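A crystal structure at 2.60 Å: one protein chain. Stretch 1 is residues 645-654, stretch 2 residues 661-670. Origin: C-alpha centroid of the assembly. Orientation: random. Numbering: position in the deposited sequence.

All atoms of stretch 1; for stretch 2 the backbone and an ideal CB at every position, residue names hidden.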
# COMPACT_ATOMS: atom_id res chain seq x y z
N ALA A 645 -1.79 13.47 -11.79
CA ALA A 645 -3.20 13.47 -12.12
C ALA A 645 -3.48 12.27 -13.02
O ALA A 645 -4.48 11.59 -12.84
CB ALA A 645 -3.60 14.76 -12.77
N ASP A 646 -2.58 11.98 -13.96
CA ASP A 646 -2.79 10.89 -14.91
C ASP A 646 -2.79 9.52 -14.22
O ASP A 646 -3.72 8.74 -14.42
CB ASP A 646 -1.73 10.93 -16.02
CG ASP A 646 -2.13 11.87 -17.17
OD1 ASP A 646 -3.31 12.27 -17.21
OD2 ASP A 646 -1.28 12.21 -18.03
N ASN A 647 -1.77 9.24 -13.40
CA ASN A 647 -1.74 8.01 -12.61
C ASN A 647 -2.97 7.86 -11.72
O ASN A 647 -3.54 6.76 -11.62
CB ASN A 647 -0.47 7.96 -11.74
CG ASN A 647 -0.54 6.88 -10.61
OD1 ASN A 647 -1.32 7.00 -9.66
ND2 ASN A 647 0.31 5.86 -10.71
N TYR A 648 -3.38 8.93 -11.06
CA TYR A 648 -4.44 8.80 -10.06
C TYR A 648 -5.82 8.77 -10.72
O TYR A 648 -6.78 8.24 -10.13
CB TYR A 648 -4.35 9.93 -9.02
CG TYR A 648 -3.41 9.61 -7.88
CD1 TYR A 648 -3.70 8.59 -6.98
CD2 TYR A 648 -2.23 10.33 -7.69
CE1 TYR A 648 -2.85 8.28 -5.94
CE2 TYR A 648 -1.37 10.03 -6.64
CZ TYR A 648 -1.69 9.01 -5.77
OH TYR A 648 -0.86 8.69 -4.71
N LEU A 649 -5.93 9.31 -11.92
CA LEU A 649 -7.16 9.22 -12.68
C LEU A 649 -7.39 7.75 -13.10
O LEU A 649 -8.52 7.24 -13.08
CB LEU A 649 -7.11 10.14 -13.90
CG LEU A 649 -8.30 10.23 -14.84
CD1 LEU A 649 -9.59 10.56 -14.10
CD2 LEU A 649 -8.00 11.26 -15.90
N LEU A 650 -6.30 7.10 -13.47
CA LEU A 650 -6.30 5.70 -13.89
C LEU A 650 -6.79 4.80 -12.75
O LEU A 650 -7.68 3.98 -12.95
CB LEU A 650 -4.90 5.29 -14.36
CG LEU A 650 -4.74 3.88 -14.93
CD1 LEU A 650 -5.95 3.54 -15.79
CD2 LEU A 650 -3.44 3.71 -15.71
N GLU A 651 -6.20 4.97 -11.57
CA GLU A 651 -6.57 4.18 -10.42
C GLU A 651 -8.02 4.44 -10.01
O GLU A 651 -8.69 3.54 -9.51
CB GLU A 651 -5.62 4.46 -9.25
CG GLU A 651 -4.15 4.19 -9.58
CD GLU A 651 -3.75 2.72 -9.46
OE1 GLU A 651 -3.20 2.35 -8.40
OE2 GLU A 651 -3.98 1.92 -10.42
N ALA A 652 -8.52 5.64 -10.25
CA ALA A 652 -9.90 5.98 -9.89
C ALA A 652 -10.90 5.33 -10.86
O ALA A 652 -11.93 4.81 -10.43
CB ALA A 652 -10.10 7.49 -9.86
N TYR A 653 -10.61 5.37 -12.16
CA TYR A 653 -11.41 4.64 -13.14
C TYR A 653 -11.51 3.16 -12.77
O TYR A 653 -12.60 2.59 -12.73
CB TYR A 653 -10.82 4.80 -14.53
CG TYR A 653 -11.14 6.13 -15.17
CD1 TYR A 653 -12.29 6.81 -14.83
CD2 TYR A 653 -10.28 6.70 -16.11
CE1 TYR A 653 -12.59 8.03 -15.41
CE2 TYR A 653 -10.57 7.93 -16.69
CZ TYR A 653 -11.73 8.59 -16.34
OH TYR A 653 -12.03 9.81 -16.91
N LEU A 654 -10.36 2.56 -12.48
CA LEU A 654 -10.29 1.17 -12.07
C LEU A 654 -11.09 0.91 -10.79
O LEU A 654 -11.87 -0.04 -10.74
CB LEU A 654 -8.84 0.74 -11.88
CG LEU A 654 -7.96 0.73 -13.13
CD1 LEU A 654 -6.51 0.56 -12.72
CD2 LEU A 654 -8.33 -0.35 -14.10
N UNK A 661 -12.60 3.53 -19.70
CA UNK A 661 -11.75 4.71 -19.60
C UNK A 661 -10.36 4.38 -19.11
O UNK A 661 -9.40 5.01 -19.51
CB UNK A 661 -12.39 5.74 -18.67
N UNK A 662 -10.27 3.38 -18.24
CA UNK A 662 -8.98 2.91 -17.78
C UNK A 662 -8.10 2.43 -18.94
O UNK A 662 -6.89 2.65 -18.94
CB UNK A 662 -9.17 1.78 -16.76
N UNK A 663 -8.68 1.79 -19.93
CA UNK A 663 -7.87 1.23 -21.00
C UNK A 663 -7.40 2.34 -21.95
O UNK A 663 -6.27 2.28 -22.45
CB UNK A 663 -8.66 0.17 -21.76
N UNK A 664 -8.24 3.35 -22.17
CA UNK A 664 -7.85 4.53 -22.95
C UNK A 664 -6.66 5.16 -22.27
O UNK A 664 -5.67 5.52 -22.90
CB UNK A 664 -9.00 5.53 -23.08
N UNK A 665 -6.79 5.27 -20.95
CA UNK A 665 -5.72 5.75 -20.09
C UNK A 665 -4.45 4.93 -20.26
O UNK A 665 -3.39 5.49 -20.50
CB UNK A 665 -6.17 5.72 -18.63
N UNK A 666 -4.57 3.60 -20.16
CA UNK A 666 -3.41 2.70 -20.26
C UNK A 666 -2.58 2.96 -21.49
O UNK A 666 -1.40 3.29 -21.39
CB UNK A 666 -3.87 1.24 -20.26
N UNK A 667 -3.19 2.81 -22.66
CA UNK A 667 -2.42 2.76 -23.90
C UNK A 667 -1.95 4.13 -24.34
O UNK A 667 -0.97 4.22 -25.07
CB UNK A 667 -3.25 2.12 -25.01
N UNK A 668 -2.62 5.19 -23.89
CA UNK A 668 -2.10 6.53 -24.15
C UNK A 668 -0.80 6.69 -23.37
O UNK A 668 0.26 6.91 -23.95
CB UNK A 668 -3.11 7.61 -23.76
N UNK A 669 -0.89 6.55 -22.05
CA UNK A 669 0.26 6.64 -21.15
C UNK A 669 1.48 5.86 -21.65
O UNK A 669 2.59 6.40 -21.69
CB UNK A 669 -0.13 6.13 -19.76
N UNK A 670 1.27 4.60 -22.03
CA UNK A 670 2.35 3.72 -22.48
C UNK A 670 3.14 4.32 -23.65
O UNK A 670 4.37 4.30 -23.65
CB UNK A 670 1.78 2.36 -22.89

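Two helices pack here nearly antiparallel, their axes 8.8 Å apart at closest approach and their N-to-C directions 149° apart. No hydrogen bond joins them; the contact is largely side-chain packing.

Position 661 sends its CB toward stretch 1 and straight onto an aromatic surface: the ideal CB lies 3.5 Å from CD2 of Tyr 653. So tight a start leaves no room for bulk between CB and the ring; the rest must rise from the face, which many short or medium residues could do, polar ones included. The deposited residue is Asp 661. Its CB sits 3.5 Å from the centroid of the Tyr 653 ring, over one face, a CH-pi contact in which the methylene serves as the packing group. With chi1 at m, the carboxylate stands further from the face than CB, still above the ring, and OD1 is hydrogen-bonded elsewhere in the structure.

At 662 the helices come closest in register, CA to CA of Leu 650 at 5.5 Å. The ideal CB points sideways, yet it is 3.5 Å from Leu 654 CD2, 3.8 Å from Leu 650 CD1 and 4.1 Å from Tyr 653 CB. Three neighbours already crowd that one carbon, so a small residue is favoured, alanine, glycine or perhaps serine. It is Ala 662, whose CB packs against all three, while its carbonyl O lies 3.4 Å from Leu 650 CD1.

Position 663 points away and 664 sideways, both with nothing of stretch 1 near the ideal CB; helix-compatible residues of many kinds would do. They are Leu 663 and Met 664, and neither touches the other helix.

Position 665 points toward stretch 1, its ideal CB 3.6 Å from Leu 650 CD1 and 4.9 Å from Tyr 653 CD2. Ahead is a hollow lined by Asp 646, Leu 649, Leu 650 and Tyr 653, apolar for the most part, so leucine, isoleucine or methionine would suit. Met 665 fills it as a knob into a hole. Its chi1 of -147° lies between wells; beyond it the chain bends through two p torsions, bringing SD to 4.0 Å from Leu 649 CD2 and CE to 3.4 Å from Tyr 653 CE2, at the edge of the ring near its plane.

Position 666 points sideways, its ideal CB 5.2 Å from Leu 650 CD2, at the margin of the contact. A long polar chain able to leave is reasonable, and Lys 666 does so, its extended chain leading away. Positions 667 and 668 find no partner in stretch 1 and set few limits; they are Asn 667 and Gln 668.

Position 669 again points toward stretch 1, but its ideal CB has nothing within 5.5 Å. The gap asks for length: leucine or methionine for Leu 650, or a basic chain for the carboxylate of Asp 646. The answer is Leu 669, with CD1 4.0 Å from Leu 650 CD2 and CD2 3.9 Å from Asp 646 OD2.

Position 670 lies out of reach, so almost any helix-compatible residue would suit; it is Gln 670.

Stretch 2 661-670: DALMMKNQLQ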
# COMPACT_ATOMS: atom_id res chain seq x y z
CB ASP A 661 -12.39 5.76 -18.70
CG ASP A 661 -13.73 6.21 -19.21
OD1 ASP A 661 -13.77 6.80 -20.32
OD2 ASP A 661 -14.74 5.97 -18.51
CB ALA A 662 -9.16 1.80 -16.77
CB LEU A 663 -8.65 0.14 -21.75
CG LEU A 663 -8.97 -1.12 -20.92
CD1 LEU A 663 -9.90 -2.07 -21.66
CD2 LEU A 663 -7.69 -1.85 -20.49
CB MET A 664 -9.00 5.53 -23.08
CG MET A 664 -10.19 5.03 -23.92
SD MET A 664 -11.69 6.04 -23.83
CE MET A 664 -11.06 7.69 -24.22
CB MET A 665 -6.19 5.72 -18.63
CG MET A 665 -5.66 6.81 -17.73
SD MET A 665 -6.21 8.45 -18.20
CE MET A 665 -7.90 8.15 -18.73
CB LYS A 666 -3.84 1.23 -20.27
CG LYS A 666 -2.73 0.26 -20.81
CD LYS A 666 -3.18 -1.21 -20.80
CE LYS A 666 -2.03 -2.19 -21.10
NZ LYS A 666 -2.41 -3.61 -20.75
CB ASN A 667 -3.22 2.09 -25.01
CG ASN A 667 -3.40 0.59 -24.76
OD1 ASN A 667 -4.39 0.15 -24.17
ND2 ASN A 667 -2.41 -0.20 -25.18
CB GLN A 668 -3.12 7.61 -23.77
CG GLN A 668 -4.30 7.71 -24.72
CD GLN A 668 -3.90 8.10 -26.15
OE1 GLN A 668 -3.18 9.08 -26.37
NE2 GLN A 668 -4.37 7.31 -27.13
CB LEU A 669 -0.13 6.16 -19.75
CG LEU A 669 -1.06 7.05 -18.91
CD1 LEU A 669 -1.20 6.51 -17.48
CD2 LEU A 669 -0.58 8.49 -18.90
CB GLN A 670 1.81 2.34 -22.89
CG GLN A 670 2.23 1.21 -21.96
CD GLN A 670 1.38 -0.03 -22.12
OE1 GLN A 670 1.21 -0.80 -21.17
NE2 GLN A 670 0.84 -0.24 -23.32
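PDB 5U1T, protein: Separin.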